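Cell envelope-related transcriptional attenuator domain-containing protein (Eubacterium siraeum, PDB 4OBM) is of unknown function but belongs to the LytR-CpsA-Psr family, many members of which probably transfer glycopolymers to the bacterial cell wall. Local coordinates at residues A[52-58]-A[227-233]; A[57-61]-A[162-166]; A[88-92]-A[253-258]; A[119-125]-A[151-156]. All coordinates share one frame; numbering follows the deposited sequence.

In the fold
Interactions 1 and 2 start from the same strand, 52-58, and share P57 and Y58; their centres lie about 13 Å apart. In interaction 1 the strand is joined to 227-233 at the sheet's edge, and in interaction 2 its end meets the start of helix 164-181. The side chain of P57 is about 5 Å from a bound pentaethylene glycol, probably from the crystallisation liquor. Interaction 3, centred about 12 Å from the centre of interaction 1, touches it through V54 CG1 and L256 CD2, 3.8 Å apart. Interaction 4 lies about 31 Å from interaction 3, centre to centre, but reaches interaction 2, where Y164 OH is 4.0 Å from P120 CG.

Interaction 1 of 4, residues A[52-58]-A[227-233]; sequences TFVLMPY and VTDFYIP
F53 and V227 open a parallel pairing in which 228-230 forms the outermost strand beside 52-58. Four backbone hydrogen bonds hold it. F53 N gives to V227 O at 2.7 Å, and F53 O takes the N-H of D229; two residues on, L55 N gives to D229 O at 2.9 Å and L55 O takes the N-H of Y231. The last acceptor is met nearly head-on, with a C=O...N angle of 171°. CA-H...O contacts supplement the ladder, such as that from F230 CA to L55 O at 3.2 Å. The V227 oxygen also lies in the plane of the F53 ring, 3.4 Å from CD2 at its edge.

Past the last hydrogen bond the contact is mainly apolar. Selenomethionine M56 bends at its SE-CG bond (chi3 70°), which sends CE in between two partners: it reaches the edge of the Y231 ring at CD2 and presses on P233 CG at 3.5 Å, tighter than usual for two carbons. The same P233 CG makes a CH-pi contact over one face of the Y58 ring, 3.9 Å from the centroid and offset toward the rim. P57 CG meets I232 CD1 at 3.6 Å, the two side chains crossing at about a right angle.

Strand 40-47 pairs antiparallel with the other edge of 52-58, and helices cover both faces of the sheet: L55, P57 and F230 touch helix 164-181, whereas M56, Y58 and Y231 touch helix 246-256, where Y231 OH is hydrogen-bonded to S248.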
loop_
_atom_site.group_PDB
_atom_site.type_symbol
_atom_site.label_atom_id
_atom_site.label_comp_id
_atom_site.label_asym_id
_atom_site.label_seq_id
_atom_site.Cartn_x
_atom_site.Cartn_y
_atom_site.Cartn_z
ATOM N N THR A 52 -12.137 -6.356 -0.780
ATOM C CA THR A 52 -10.834 -6.214 -1.418
ATOM C C THR A 52 -10.061 -5.027 -0.839
ATOM O O THR A 52 -10.636 -4.100 -0.260
ATOM C CB THR A 52 -10.963 -6.134 -2.972
ATOM O OG1 THR A 52 -9.709 -6.491 -3.562
ATOM C CG2 THR A 52 -11.409 -4.759 -3.483
ATOM N N PHE A 53 -8.742 -5.097 -1.005
ATOM C CA PHE A 53 -7.772 -4.078 -0.647
ATOM C C PHE A 53 -7.129 -3.627 -1.961
ATOM O O PHE A 53 -6.595 -4.467 -2.676
ATOM C CB PHE A 53 -6.749 -4.644 0.357
ATOM C CG PHE A 53 -7.336 -4.978 1.707
ATOM C CD1 PHE A 53 -7.389 -4.017 2.721
ATOM C CD2 PHE A 53 -7.818 -6.256 1.982
ATOM C CE1 PHE A 53 -7.909 -4.335 3.984
ATOM C CE2 PHE A 53 -8.357 -6.565 3.241
ATOM C CZ PHE A 53 -8.389 -5.604 4.238
ATOM N N VAL A 54 -7.271 -2.341 -2.329
ATOM C CA VAL A 54 -6.739 -1.795 -3.591
ATOM C C VAL A 54 -5.442 -1.047 -3.295
ATOM O O VAL A 54 -5.432 -0.110 -2.488
ATOM C CB VAL A 54 -7.765 -0.894 -4.333
ATOM C CG1 VAL A 54 -7.217 -0.407 -5.678
ATOM C CG2 VAL A 54 -9.093 -1.622 -4.529
ATOM N N LEU A 55 -4.357 -1.446 -3.946
ATOM C CA LEU A 55 -3.078 -0.763 -3.757
ATOM C C LEU A 55 -2.814 0.165 -4.918
ATOM O O LEU A 55 -3.104 -0.194 -6.048
ATOM C CB LEU A 55 -1.902 -1.748 -3.604
ATOM C CG LEU A 55 -2.015 -2.840 -2.532
ATOM C CD1 LEU A 55 -1.183 -4.051 -2.915
ATOM C CD2 LEU A 55 -1.578 -2.317 -1.174
HETATM N N MSE A 56 -2.277 1.359 -4.645
HETATM C CA MSE A 56 -1.904 2.341 -5.669
HETATM C C MSE A 56 -0.535 2.878 -5.382
HETATM O O MSE A 56 -0.418 3.740 -4.515
HETATM C CB MSE A 56 -2.905 3.507 -5.783
HETATM C CG MSE A 56 -4.040 3.152 -6.664
HETATM SE SE MSE A 56 -5.277 4.571 -6.896
HETATM C CE MSE A 56 -4.307 5.752 -7.911
ATOM N N PRO A 57 0.501 2.424 -6.109
ATOM C CA PRO A 57 1.841 2.952 -5.862
ATOM C C PRO A 57 2.099 4.203 -6.715
ATOM O O PRO A 57 1.437 4.437 -7.721
ATOM C CB PRO A 57 2.747 1.777 -6.255
ATOM C CG PRO A 57 1.993 1.101 -7.358
ATOM C CD PRO A 57 0.520 1.420 -7.203
ATOM N N TYR A 58 3.048 5.014 -6.286
ATOM C CA TYR A 58 3.426 6.272 -6.932
ATOM C C TYR A 58 4.924 6.404 -6.904
ATOM O O TYR A 58 5.519 6.100 -5.871
ATOM C CB TYR A 58 2.805 7.470 -6.170
ATOM C CG TYR A 58 1.299 7.526 -6.224
ATOM C CD1 TYR A 58 0.524 6.873 -5.271
ATOM C CD2 TYR A 58 0.646 8.299 -7.179
ATOM C CE1 TYR A 58 -0.868 6.889 -5.339
ATOM C CE2 TYR A 58 -0.745 8.367 -7.223
ATOM C CZ TYR A 58 -1.497 7.645 -6.311
ATOM O OH TYR A 58 -2.861 7.771 -6.306
ATOM N N VAL A 227 -7.566 -11.182 -1.825
ATOM C CA VAL A 227 -8.290 -10.054 -1.239
ATOM C C VAL A 227 -7.620 -8.751 -1.732
ATOM O O VAL A 227 -7.819 -7.681 -1.157
ATOM C CB VAL A 227 -8.389 -10.123 0.314
ATOM C CG1 VAL A 227 -9.247 -11.309 0.756
ATOM C CG2 VAL A 227 -7.002 -10.145 0.968
ATOM N N THR A 228 -6.823 -8.844 -2.796
ATOM C CA THR A 228 -6.135 -7.653 -3.288
ATOM C C THR A 228 -6.382 -7.389 -4.770
ATOM O O THR A 228 -6.837 -8.248 -5.529
ATOM C CB THR A 228 -4.616 -7.690 -2.975
ATOM O OG1 THR A 228 -4.027 -8.913 -3.417
ATOM C CG2 THR A 228 -4.327 -7.482 -1.514
ATOM N N ASP A 229 -6.102 -6.139 -5.136
ATOM C CA ASP A 229 -6.152 -5.535 -6.446
ATOM C C ASP A 229 -5.205 -4.354 -6.437
ATOM O O ASP A 229 -4.800 -3.892 -5.373
ATOM C CB ASP A 229 -7.580 -5.098 -6.800
ATOM C CG ASP A 229 -8.406 -6.201 -7.410
ATOM O OD1 ASP A 229 -8.236 -6.465 -8.622
ATOM O OD2 ASP A 229 -9.229 -6.802 -6.680
ATOM N N PHE A 230 -4.826 -3.881 -7.617
ATOM C CA PHE A 230 -3.973 -2.718 -7.731
ATOM C C PHE A 230 -4.237 -1.995 -9.027
ATOM O O PHE A 230 -4.624 -2.605 -10.022
ATOM C CB PHE A 230 -2.469 -3.062 -7.574
ATOM C CG PHE A 230 -1.815 -3.851 -8.681
ATOM C CD1 PHE A 230 -1.366 -3.220 -9.834
ATOM C CD2 PHE A 230 -1.557 -5.207 -8.529
ATOM C CE1 PHE A 230 -0.733 -3.946 -10.852
ATOM C CE2 PHE A 230 -0.929 -5.937 -9.544
ATOM C CZ PHE A 230 -0.516 -5.303 -10.700
ATOM N N TYR A 231 -4.022 -0.684 -8.991
ATOM C CA TYR A 231 -4.053 0.232 -10.119
ATOM C C TYR A 231 -2.702 0.970 -10.153
ATOM O O TYR A 231 -2.197 1.377 -9.100
ATOM C CB TYR A 231 -5.238 1.217 -10.045
ATOM C CG TYR A 231 -5.200 2.189 -11.199
ATOM C CD1 TYR A 231 -5.520 1.777 -12.488
ATOM C CD2 TYR A 231 -4.687 3.473 -11.035
ATOM C CE1 TYR A 231 -5.364 2.626 -13.578
ATOM C CE2 TYR A 231 -4.524 4.331 -12.120
ATOM C CZ TYR A 231 -4.873 3.904 -13.389
ATOM O OH TYR A 231 -4.745 4.737 -14.467
ATOM N N ILE A 232 -2.119 1.141 -11.354
ATOM C CA ILE A 232 -0.836 1.836 -11.463
ATOM C C ILE A 232 -1.050 3.213 -12.129
ATOM O O ILE A 232 -1.239 3.298 -13.340
ATOM C CB ILE A 232 0.277 1.002 -12.157
ATOM C CG1 ILE A 232 0.333 -0.468 -11.638
ATOM C CG2 ILE A 232 1.657 1.713 -12.109
ATOM C CD1 ILE A 232 1.230 -0.758 -10.397
ATOM N N PRO A 233 -0.984 4.302 -11.332
ATOM C CA PRO A 233 -1.091 5.656 -11.907
ATOM C C PRO A 233 0.011 5.914 -12.951
ATOM O O PRO A 233 1.203 5.707 -12.683
ATOM C CB PRO A 233 -0.971 6.575 -10.679
ATOM C CG PRO A 233 -1.233 5.699 -9.503
ATOM C CD PRO A 233 -0.746 4.351 -9.874
#

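Interaction 2 of 4, residues A[57-61]-A[162-166]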
loop_
_atom_site.group_PDB
_atom_site.type_symbol
_atom_site.label_atom_id
_atom_site.label_comp_id
_atom_site.label_asym_id
_atom_site.label_seq_id
_atom_site.Cartn_x
_atom_site.Cartn_y
_atom_site.Cartn_z
ATOM N N PRO A 57 0.501 2.424 -6.109
ATOM C CA PRO A 57 1.841 2.952 -5.862
ATOM C C PRO A 57 2.099 4.203 -6.715
ATOM O O PRO A 57 1.437 4.437 -7.721
ATOM C CB PRO A 57 2.747 1.777 -6.255
ATOM C CG PRO A 57 1.993 1.101 -7.358
ATOM C CD PRO A 57 0.520 1.420 -7.203
ATOM N N TYR A 58 3.048 5.014 -6.286
ATOM C CA TYR A 58 3.426 6.272 -6.932
ATOM C C TYR A 58 4.924 6.404 -6.904
ATOM O O TYR A 58 5.519 6.100 -5.871
ATOM C CB TYR A 58 2.805 7.470 -6.170
ATOM C CG TYR A 58 1.299 7.526 -6.224
ATOM C CD1 TYR A 58 0.524 6.873 -5.271
ATOM C CD2 TYR A 58 0.646 8.299 -7.179
ATOM C CE1 TYR A 58 -0.868 6.889 -5.339
ATOM C CE2 TYR A 58 -0.745 8.367 -7.223
ATOM C CZ TYR A 58 -1.497 7.645 -6.311
ATOM O OH TYR A 58 -2.861 7.771 -6.306
ATOM N N LEU A 59 5.537 6.908 -8.002
ATOM C CA LEU A 59 6.987 7.123 -8.055
ATOM C C LEU A 59 7.345 8.279 -7.148
ATOM O O LEU A 59 6.516 9.175 -6.996
ATOM C CB LEU A 59 7.475 7.399 -9.491
ATOM C CG LEU A 59 7.617 6.213 -10.452
ATOM C CD1 LEU A 59 7.882 6.726 -11.873
ATOM C CD2 LEU A 59 8.730 5.260 -10.020
ATOM N N PRO A 60 8.535 8.298 -6.504
ATOM C CA PRO A 60 8.875 9.442 -5.642
ATOM C C PRO A 60 8.912 10.783 -6.383
ATOM O O PRO A 60 8.598 11.837 -5.789
ATOM C CB PRO A 60 10.263 9.086 -5.103
ATOM C CG PRO A 60 10.790 8.084 -6.045
ATOM C CD PRO A 60 9.631 7.308 -6.541
ATOM N N ASN A 61 9.258 10.743 -7.685
ATOM C CA ASN A 61 9.343 11.936 -8.514
ATOM C C ASN A 61 8.013 12.185 -9.228
ATOM O O ASN A 61 7.964 12.955 -10.189
ATOM C CB ASN A 61 10.511 11.845 -9.506
ATOM C CG ASN A 61 10.426 10.672 -10.465
ATOM O OD1 ASN A 61 9.840 9.606 -10.172
ATOM N ND2 ASN A 61 11.053 10.825 -11.612
ATOM N N GLU A 162 9.601 2.853 -16.496
ATOM C CA GLU A 162 9.733 3.721 -15.318
ATOM C C GLU A 162 8.748 3.323 -14.200
ATOM O O GLU A 162 9.021 3.605 -13.037
ATOM C CB GLU A 162 9.566 5.208 -15.677
ATOM C CG GLU A 162 10.719 6.053 -15.142
ATOM C CD GLU A 162 10.507 7.555 -15.060
ATOM O OE1 GLU A 162 10.957 8.163 -14.059
ATOM O OE2 GLU A 162 9.914 8.130 -16.003
ATOM N N LEU A 163 7.639 2.628 -14.559
ATOM C CA LEU A 163 6.620 2.173 -13.612
ATOM C C LEU A 163 6.899 0.777 -13.053
ATOM O O LEU A 163 6.218 0.368 -12.119
ATOM C CB LEU A 163 5.229 2.192 -14.265
ATOM C CG LEU A 163 4.633 3.564 -14.536
ATOM C CD1 LEU A 163 3.329 3.426 -15.313
ATOM C CD2 LEU A 163 4.411 4.341 -13.218
ATOM N N TYR A 164 7.889 0.050 -13.600
ATOM C CA TYR A 164 8.233 -1.304 -13.144
ATOM C C TYR A 164 8.483 -1.404 -11.615
ATOM O O TYR A 164 7.944 -2.351 -11.031
ATOM C CB TYR A 164 9.429 -1.895 -13.912
ATOM C CG TYR A 164 9.563 -3.379 -13.659
ATOM C CD1 TYR A 164 8.755 -4.295 -14.332
ATOM C CD2 TYR A 164 10.424 -3.865 -12.678
ATOM C CE1 TYR A 164 8.804 -5.655 -14.040
ATOM C CE2 TYR A 164 10.494 -5.226 -12.390
ATOM C CZ TYR A 164 9.679 -6.118 -13.072
ATOM O OH TYR A 164 9.737 -7.460 -12.808
ATOM N N PRO A 165 9.226 -0.491 -10.919
ATOM C CA PRO A 165 9.386 -0.652 -9.453
ATOM C C PRO A 165 8.035 -0.579 -8.709
ATOM O O PRO A 165 7.857 -1.256 -7.698
ATOM C CB PRO A 165 10.312 0.501 -9.063
ATOM C CG PRO A 165 10.990 0.901 -10.336
ATOM C CD PRO A 165 9.967 0.697 -11.400
ATOM N N CYS A 166 7.075 0.197 -9.257
ATOM C CA CYS A 166 5.709 0.359 -8.750
ATOM C C CYS A 166 4.915 -0.921 -8.968
ATOM O O CYS A 166 4.190 -1.352 -8.074
ATOM C CB CYS A 166 5.026 1.546 -9.426
ATOM S SG CYS A 166 5.717 3.151 -8.970
#
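L59 CG and C166 SG both stand anti to the carbonyl carbon, beside the backbone N (chi1 -78° and -68°), which brings the leucine fork against the thiol between the strand end and the helix start. The setting is an alpha/beta sandwich, in which helix 164-181 packs on one face of the mixed sheet and begins beside the end of strand 52-58. The two methyls of L59 divide the work. CD2 lies 3.8 Å from C166 SG, while CD1 turns toward the E162 side chain and comes within 4.0 Å of OE1. Both methyls also sit equally close, 3.5 Å, to the backbone oxygen of E162, so the fork straddles that carbonyl. With an alanine in place of L59 both methyls are gone, and a gap would probably open beside C166 SG and the E162 carbonyl.

At the strand end P57 presents the CG corner of its ring to the helix, 3.7 Å from C166 CB and 3.4 Å from C166 O. No hydrogen bond crosses between the segments; they meet by van der Waals contact, with the carbonyl oxygens of E162 and C166 lying against carbon. Y242 of strand 241-244 touches L59, N61, E162 and L163, closing the contact along a further side. The N61 amide, hydrogen-bonded to D240 O, and the E162 carboxylate come from opposite directions, their planes 60° apart, with N61 ND2 lying 3.6 Å from E162 OE1.

Interaction 3 of 4, residues A[88-92]-A[253-258]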
loop_
_atom_site.group_PDB
_atom_site.type_symbol
_atom_site.label_atom_id
_atom_site.label_comp_id
_atom_site.label_asym_id
_atom_site.label_seq_id
_atom_site.Cartn_x
_atom_site.Cartn_y
_atom_site.Cartn_z
ATOM N N SER A 88 -7.799 14.672 -2.817
ATOM C CA SER A 88 -8.431 15.581 -3.780
ATOM C C SER A 88 -8.458 15.005 -5.210
ATOM O O SER A 88 -9.423 15.228 -5.933
ATOM C CB SER A 88 -7.699 16.923 -3.795
ATOM O OG SER A 88 -6.437 16.824 -4.439
ATOM N N LYS A 89 -7.387 14.302 -5.622
ATOM C CA LYS A 89 -7.251 13.770 -6.986
ATOM C C LYS A 89 -7.952 12.425 -7.214
ATOM O O LYS A 89 -8.255 12.109 -8.364
ATOM C CB LYS A 89 -5.756 13.630 -7.359
ATOM C CG LYS A 89 -5.026 14.960 -7.571
ATOM C CD LYS A 89 -5.326 15.597 -8.935
ATOM C CE LYS A 89 -5.150 17.098 -8.904
ATOM N NZ LYS A 89 -4.450 17.614 -10.115
ATOM N N THR A 90 -8.196 11.628 -6.145
ATOM C CA THR A 90 -8.784 10.285 -6.262
ATOM C C THR A 90 -10.233 10.142 -5.766
ATOM O O THR A 90 -10.856 9.112 -6.031
ATOM C CB THR A 90 -7.929 9.272 -5.475
ATOM O OG1 THR A 90 -7.868 9.675 -4.106
ATOM C CG2 THR A 90 -6.512 9.094 -6.055
ATOM N N GLY A 91 -10.730 11.121 -5.007
ATOM C CA GLY A 91 -12.061 11.065 -4.403
ATOM C C GLY A 91 -12.067 10.242 -3.126
ATOM O O GLY A 91 -13.129 9.970 -2.556
ATOM N N LEU A 92 -10.855 9.829 -2.678
ATOM C CA LEU A 92 -10.646 9.068 -1.455
ATOM C C LEU A 92 -10.583 10.003 -0.280
ATOM O O LEU A 92 -10.336 11.197 -0.462
ATOM C CB LEU A 92 -9.335 8.248 -1.522
ATOM C CG LEU A 92 -9.240 7.071 -2.509
ATOM C CD1 LEU A 92 -7.822 6.540 -2.559
ATOM C CD2 LEU A 92 -10.201 5.948 -2.138
ATOM N N LYS A 253 -10.193 6.318 -10.287
ATOM C CA LYS A 253 -11.511 6.511 -9.684
ATOM C C LYS A 253 -12.409 5.308 -9.952
ATOM O O LYS A 253 -13.089 4.865 -9.033
ATOM C CB LYS A 253 -12.163 7.803 -10.184
ATOM C CG LYS A 253 -11.757 9.033 -9.379
ATOM C CD LYS A 253 -12.179 10.312 -10.072
ATOM C CE LYS A 253 -11.741 11.549 -9.333
ATOM N NZ LYS A 253 -12.569 11.804 -8.126
ATOM N N LYS A 254 -12.365 4.746 -11.177
ATOM C CA LYS A 254 -13.143 3.558 -11.573
ATOM C C LYS A 254 -12.696 2.325 -10.755
ATOM O O LYS A 254 -13.549 1.612 -10.225
ATOM C CB LYS A 254 -13.016 3.301 -13.089
ATOM C CG LYS A 254 -14.141 2.446 -13.675
ATOM C CD LYS A 254 -14.078 2.377 -15.207
ATOM C CE LYS A 254 -13.441 1.109 -15.735
ATOM N NZ LYS A 254 -11.963 1.094 -15.551
ATOM N N ALA A 255 -11.369 2.123 -10.603
ATOM C CA ALA A 255 -10.759 1.055 -9.806
ATOM C C ALA A 255 -11.195 1.104 -8.323
ATOM O O ALA A 255 -11.252 0.054 -7.679
ATOM C CB ALA A 255 -9.244 1.144 -9.891
ATOM N N LEU A 256 -11.495 2.312 -7.788
ATOM C CA LEU A 256 -11.924 2.507 -6.391
ATOM C C LEU A 256 -13.454 2.727 -6.269
ATOM O O LEU A 256 -14.010 2.583 -5.180
ATOM C CB LEU A 256 -11.182 3.697 -5.736
ATOM C CG LEU A 256 -9.658 3.744 -5.863
ATOM C CD1 LEU A 256 -9.157 5.182 -5.839
ATOM C CD2 LEU A 256 -8.967 2.886 -4.796
ATOM N N GLY A 257 -14.104 3.063 -7.377
ATOM C CA GLY A 257 -15.540 3.331 -7.412
ATOM C C GLY A 257 -15.897 4.648 -6.752
ATOM O O GLY A 257 -16.930 4.743 -6.087
ATOM N N THR A 258 -15.021 5.666 -6.917
ATOM C CA THR A 258 -15.153 7.010 -6.335
ATOM C C THR A 258 -15.561 8.071 -7.386
ATOM O O THR A 258 -15.998 9.160 -7.001
ATOM C CB THR A 258 -13.848 7.436 -5.615
ATOM O OG1 THR A 258 -12.725 7.263 -6.485
ATOM C CG2 THR A 258 -13.625 6.693 -4.307
#
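K253 runs its side chain across the last turn of helix 70-90, to the backbone of K89, T90 and G91. From CB, the chain first brings CG to 3.5 Å from T90 O. It then continues extended through CD, and CE passes 3.7 Å from K89 O. A bend in the final torsion (chi4 -75°) turns NZ toward the start of the G91 peptide, 3.7 Å from G91 N. An ammonium group at this point would probably be favoured by the negative end of the helix dipole.

The polar join is made by T258. Its OG1, set between the backbone N and the carbonyl carbon (chi1 51°), donates to T90 O at 2.7 Å and approaches almost straight along the carbonyl, with a C=O...O angle of 166°. The methyl CG2 points instead at G91 O and at L92 CD2. A valine here has no hydroxyl, and T90 O would probably be left without this partner, with no other hydrogen bond joining the two segments. G91, with a positive phi, has no side chain where K253 NZ and T258 CB come close.

Alongside the threonine, L92 CD1 and L256 CD1 meet at 3.8 Å, their side chains crossing at about a right angle. L256 also packs on V54 and M56 of the central sheet, and T90 on Y58. Helix 246-256 ends here in a Schellman motif: G257 is its C-prime residue, T258 N bonds to K253 O at 3.0 Å, and that turn carries T258 to the end of helix 70-90.

Interaction 4 of 4, residues A[119-125]-A[151-156]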
loop_
_atom_site.group_PDB
_atom_site.type_symbol
_atom_site.label_atom_id
_atom_site.label_comp_id
_atom_site.label_asym_id
_atom_site.label_seq_id
_atom_site.Cartn_x
_atom_site.Cartn_y
_atom_site.Cartn_z
ATOM N N VAL A 119 10.039 -14.955 -9.705
ATOM C CA VAL A 119 10.988 -14.000 -10.282
ATOM C C VAL A 119 11.058 -14.316 -11.805
ATOM O O VAL A 119 11.398 -15.449 -12.177
ATOM C CB VAL A 119 12.362 -14.019 -9.561
ATOM C CG1 VAL A 119 13.329 -13.021 -10.189
ATOM C CG2 VAL A 119 12.197 -13.716 -8.070
ATOM N N PRO A 120 10.626 -13.359 -12.678
ATOM C CA PRO A 120 10.565 -13.644 -14.130
ATOM C C PRO A 120 11.919 -13.934 -14.782
ATOM O O PRO A 120 11.979 -14.791 -15.669
ATOM C CB PRO A 120 9.920 -12.384 -14.727
ATOM C CG PRO A 120 10.149 -11.314 -13.712
ATOM C CD PRO A 120 10.118 -12.003 -12.375
ATOM N N SER A 121 12.989 -13.241 -14.351
ATOM C CA SER A 121 14.339 -13.457 -14.878
ATOM C C SER A 121 15.377 -13.119 -13.808
ATOM O O SER A 121 15.096 -12.302 -12.926
ATOM C CB SER A 121 14.568 -12.640 -16.146
ATOM O OG SER A 121 14.534 -11.250 -15.875
ATOM N N GLU A 122 16.557 -13.772 -13.852
ATOM C CA GLU A 122 17.608 -13.555 -12.858
ATOM C C GLU A 122 18.069 -12.078 -12.797
ATOM O O GLU A 122 18.286 -11.443 -13.835
ATOM C CB GLU A 122 18.826 -14.453 -13.124
ATOM C CG GLU A 122 19.817 -14.442 -11.968
ATOM C CD GLU A 122 21.286 -14.644 -12.259
ATOM O OE1 GLU A 122 21.789 -14.113 -13.276
ATOM O OE2 GLU A 122 21.962 -15.242 -11.392
ATOM N N ILE A 123 18.225 -11.557 -11.568
ATOM C CA ILE A 123 18.729 -10.206 -11.305
ATOM C C ILE A 123 20.118 -10.329 -10.670
ATOM O O ILE A 123 20.301 -11.090 -9.721
ATOM C CB ILE A 123 17.752 -9.373 -10.414
ATOM C CG1 ILE A 123 16.321 -9.313 -11.030
ATOM C CG2 ILE A 123 18.299 -7.947 -10.155
ATOM C CD1 ILE A 123 15.216 -9.225 -10.014
ATOM N N LYS A 124 21.091 -9.608 -11.218
ATOM C CA LYS A 124 22.449 -9.479 -10.676
ATOM C C LYS A 124 22.713 -7.979 -10.670
ATOM O O LYS A 124 23.196 -7.438 -11.671
ATOM C CB LYS A 124 23.499 -10.287 -11.476
ATOM C CG LYS A 124 23.467 -11.800 -11.235
ATOM C CD LYS A 124 24.839 -12.439 -11.467
ATOM C CE LYS A 124 24.845 -13.958 -11.450
ATOM N NZ LYS A 124 24.662 -14.564 -12.810
ATOM N N TYR A 125 22.245 -7.278 -9.607
ATOM C CA TYR A 125 22.362 -5.820 -9.539
ATOM C C TYR A 125 23.704 -5.386 -8.966
ATOM O O TYR A 125 24.037 -5.716 -7.826
ATOM C CB TYR A 125 21.197 -5.169 -8.756
ATOM C CG TYR A 125 21.346 -3.665 -8.602
ATOM C CD1 TYR A 125 21.268 -2.819 -9.707
ATOM C CD2 TYR A 125 21.623 -3.095 -7.363
ATOM C CE1 TYR A 125 21.472 -1.444 -9.583
ATOM C CE2 TYR A 125 21.822 -1.720 -7.226
ATOM C CZ TYR A 125 21.746 -0.897 -8.339
ATOM O OH TYR A 125 21.933 0.462 -8.214
ATOM N N TYR A 151 14.577 -7.315 -2.553
ATOM C CA TYR A 151 13.877 -7.457 -3.843
ATOM C C TYR A 151 12.985 -6.236 -4.122
ATOM O O TYR A 151 13.003 -5.689 -5.212
ATOM C CB TYR A 151 13.024 -8.764 -3.861
ATOM C CG TYR A 151 12.372 -9.134 -5.189
ATOM C CD1 TYR A 151 12.981 -8.821 -6.403
ATOM C CD2 TYR A 151 11.184 -9.862 -5.225
ATOM C CE1 TYR A 151 12.403 -9.184 -7.620
ATOM C CE2 TYR A 151 10.601 -10.239 -6.438
ATOM C CZ TYR A 151 11.212 -9.890 -7.633
ATOM O OH TYR A 151 10.648 -10.240 -8.835
ATOM N N LEU A 152 12.227 -5.817 -3.120
ATOM C CA LEU A 152 11.251 -4.743 -3.174
ATOM C C LEU A 152 11.870 -3.346 -3.380
ATOM O O LEU A 152 11.208 -2.466 -3.952
ATOM C CB LEU A 152 10.466 -4.780 -1.856
ATOM C CG LEU A 152 9.062 -4.175 -1.842
ATOM C CD1 LEU A 152 8.104 -4.953 -2.738
ATOM C CD2 LEU A 152 8.520 -4.102 -0.404
ATOM N N THR A 153 13.113 -3.149 -2.891
ATOM C CA THR A 153 13.795 -1.871 -2.895
ATOM C C THR A 153 15.004 -1.770 -3.868
ATOM O O THR A 153 15.796 -0.832 -3.718
ATOM C CB THR A 153 14.247 -1.518 -1.462
ATOM O OG1 THR A 153 15.188 -2.483 -1.014
ATOM C CG2 THR A 153 13.088 -1.442 -0.490
ATOM N N LEU A 154 15.128 -2.674 -4.875
ATOM C CA LEU A 154 16.224 -2.584 -5.845
ATOM C C LEU A 154 16.169 -1.266 -6.618
ATOM O O LEU A 154 15.123 -0.915 -7.182
ATOM C CB LEU A 154 16.225 -3.747 -6.838
ATOM C CG LEU A 154 16.817 -5.066 -6.399
ATOM C CD1 LEU A 154 16.412 -6.142 -7.373
ATOM C CD2 LEU A 154 18.338 -4.988 -6.261
ATOM N N PRO A 155 17.301 -0.542 -6.685
ATOM C CA PRO A 155 17.309 0.748 -7.401
ATOM C C PRO A 155 17.147 0.594 -8.923
ATOM O O PRO A 155 16.772 1.556 -9.599
ATOM C CB PRO A 155 18.680 1.339 -7.041
ATOM C CG PRO A 155 19.160 0.550 -5.836
ATOM C CD PRO A 155 18.609 -0.817 -6.056
ATOM N N ASP A 156 17.420 -0.624 -9.450
ATOM C CA ASP A 156 17.336 -0.974 -10.865
ATOM C C ASP A 156 17.046 -2.462 -11.060
ATOM O O ASP A 156 17.814 -3.320 -10.602
ATOM C CB ASP A 156 18.636 -0.588 -11.600
ATOM C CG ASP A 156 18.584 -0.773 -13.104
ATOM O OD1 ASP A 156 17.664 -0.214 -13.742
ATOM O OD2 ASP A 156 19.477 -1.461 -13.646
#
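Y125 lays its ring against L154, P155 and D156 where the beta-hairpin of strands 123-127 and 132-139 folds over the end of helix 145-152. With CG anti to the backbone N (chi1 176°), the ring reaches across to the segment that leaves the helix. L154 and Y125 slide past each other in opposite directions, L154 CD2 coming 3.8 Å from Y125 CB. P155 crosses the tyrosine at about a right angle and brings CD to 3.5 Å from Y125 CE2. D156 also lies across it; its backbone N sits over one face of the ring, and its carboxylate plane is turned 62° from that of the ring.

I123 divides its branches between two partners. CG2 meets L154 CD1 tip to tip at 3.8 Å, while CD1 crosses the Y151 side chain nearly perpendicularly. Y151, which also meets F143 ring to ring and touches I136 of the hairpin, points its far end at V119, the two side chains coming from opposite directions. The contact has no hydrogen bond between its segments. At its outer margin, Y125 OH rests 3.6 Å from P155 CB.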